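Local atomic coordinates of ranasmurfin (Polypedates leucomystax, PDB entry 2VH3), a protein that is of unknown function but forms a blue, zinc-binding homodimer with unusual quinone cross-links, found in the foam nests of a tropical frog. Residues Lys66-Asp70 with Lys85-Ser89. Coordinates in Å, arbitrary orientation, origin at the centre of the assembly. Numbering follows the deposited sequence.
Sequences KEGVD and KFLAS
An extended loop packs against one flank of a helix in this all-alpha subunit: residues 66-70, in the connection from helix 46-63 to helix 79-90, lie beside residues 85-89 of the latter. Glu67 to Asp70 keep phi between -58° and -127° with psi between 93° and 141°, an open backbone without regular pairing. The CA atoms of Val69 and Phe86, 6.0 Å apart, are the nearest across the two segments, and 244 Å² is buried in total.

Along the helix, Lys85 comes first. Its chain (chi1 t, chi2 p, then t and t) runs beside the loop, so that Lys85 CE is 3.5 Å from Gly68 O; Lys85 NZ stops 4.4 Å from Glu67 OE2, opposite charges beyond salt-bridge range. Phe86 offers its backbone and CB to Val69: Val69 CG1 is 3.8 Å from Phe86 CA and 4.0 Å from Phe86 CB, while the buried ring turns away from the loop, edge-to-face with Phe56 and against Leu35 and Ile36 of helix 26-40. One turn after Lys85, Ser89 OG lies 3.6 Å from Val69 CG2, and Ser89 also meets the carboxylate of Glu67, carried on a side chain with chi1 and chi2 both t, with Glu67 OE1 3.5 Å from Ser89 CB. No hydrogen bond crosses the interface; with chi1 m, Ser89 OG instead donates back within the helix to Lys85 O at 2.8 Å.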
# COMPACT_ATOMS: atom_id res chain seq x y z
N LYS A 66 3.41 -18.93 -19.48
CA LYS A 66 4.63 -19.71 -19.62
C LYS A 66 5.88 -18.89 -19.35
O LYS A 66 6.85 -19.43 -18.83
CB LYS A 66 4.71 -20.31 -21.02
CG LYS A 66 3.62 -21.30 -21.32
CD LYS A 66 3.65 -21.68 -22.79
CE LYS A 66 2.34 -22.23 -23.26
NZ LYS A 66 2.20 -21.97 -24.72
N GLU A 67 5.85 -17.59 -19.68
CA GLU A 67 7.02 -16.72 -19.49
C GLU A 67 7.43 -16.71 -18.03
O GLU A 67 6.59 -16.65 -17.13
CB GLU A 67 6.76 -15.28 -19.93
CG GLU A 67 7.99 -14.37 -19.76
CD GLU A 67 7.75 -12.94 -20.18
OE1 GLU A 67 6.80 -12.32 -19.65
OE2 GLU A 67 8.53 -12.42 -21.02
N GLY A 68 8.74 -16.75 -17.81
CA GLY A 68 9.30 -16.74 -16.48
C GLY A 68 9.72 -15.35 -16.02
O GLY A 68 10.25 -14.56 -16.81
N VAL A 69 9.47 -15.06 -14.75
CA VAL A 69 10.04 -13.88 -14.10
C VAL A 69 10.75 -14.30 -12.83
O VAL A 69 10.15 -14.40 -11.76
CB VAL A 69 8.98 -12.80 -13.77
CG1 VAL A 69 9.63 -11.63 -13.07
CG2 VAL A 69 8.28 -12.35 -15.05
N ASP A 70 12.04 -14.55 -12.96
CA ASP A 70 12.85 -14.94 -11.82
C ASP A 70 13.29 -13.67 -11.09
O ASP A 70 14.12 -12.92 -11.58
CB ASP A 70 14.06 -15.74 -12.28
CG ASP A 70 14.83 -16.36 -11.12
OD1 ASP A 70 14.66 -15.94 -9.95
OD2 ASP A 70 15.65 -17.27 -11.40
N LYS A 85 13.45 -7.36 -14.71
CA LYS A 85 12.76 -8.38 -15.50
C LYS A 85 11.26 -8.33 -15.26
O LYS A 85 10.46 -8.43 -16.18
CB LYS A 85 13.32 -9.76 -15.19
CG LYS A 85 12.66 -10.91 -15.92
CD LYS A 85 12.98 -10.87 -17.39
CE LYS A 85 12.45 -12.10 -18.09
NZ LYS A 85 12.70 -12.03 -19.55
N PHE A 86 10.87 -8.17 -14.00
CA PHE A 86 9.48 -7.92 -13.65
C PHE A 86 8.89 -6.73 -14.41
O PHE A 86 7.82 -6.82 -14.99
CB PHE A 86 9.41 -7.76 -12.11
CG PHE A 86 8.19 -7.07 -11.61
CD1 PHE A 86 7.03 -7.79 -11.37
CD2 PHE A 86 8.23 -5.74 -11.25
CE1 PHE A 86 5.91 -7.16 -10.86
CE2 PHE A 86 7.11 -5.11 -10.73
CZ PHE A 86 5.96 -5.82 -10.54
N LEU A 87 9.61 -5.61 -14.41
CA LEU A 87 9.11 -4.40 -15.06
C LEU A 87 8.98 -4.60 -16.58
O LEU A 87 7.99 -4.18 -17.17
CB LEU A 87 10.01 -3.21 -14.78
CG LEU A 87 10.07 -2.75 -13.32
CD1 LEU A 87 11.04 -1.59 -13.21
CD2 LEU A 87 8.71 -2.40 -12.73
N ALA A 88 9.96 -5.29 -17.16
CA ALA A 88 9.99 -5.51 -18.60
C ALA A 88 8.85 -6.43 -18.98
O ALA A 88 8.14 -6.20 -19.98
CB ALA A 88 11.31 -6.13 -18.99
N SER A 89 8.67 -7.49 -18.20
CA SER A 89 7.68 -8.52 -18.49
C SER A 89 6.25 -8.04 -18.35
O SER A 89 5.40 -8.40 -19.15
CB SER A 89 7.91 -9.74 -17.61
OG SER A 89 9.19 -10.29 -17.85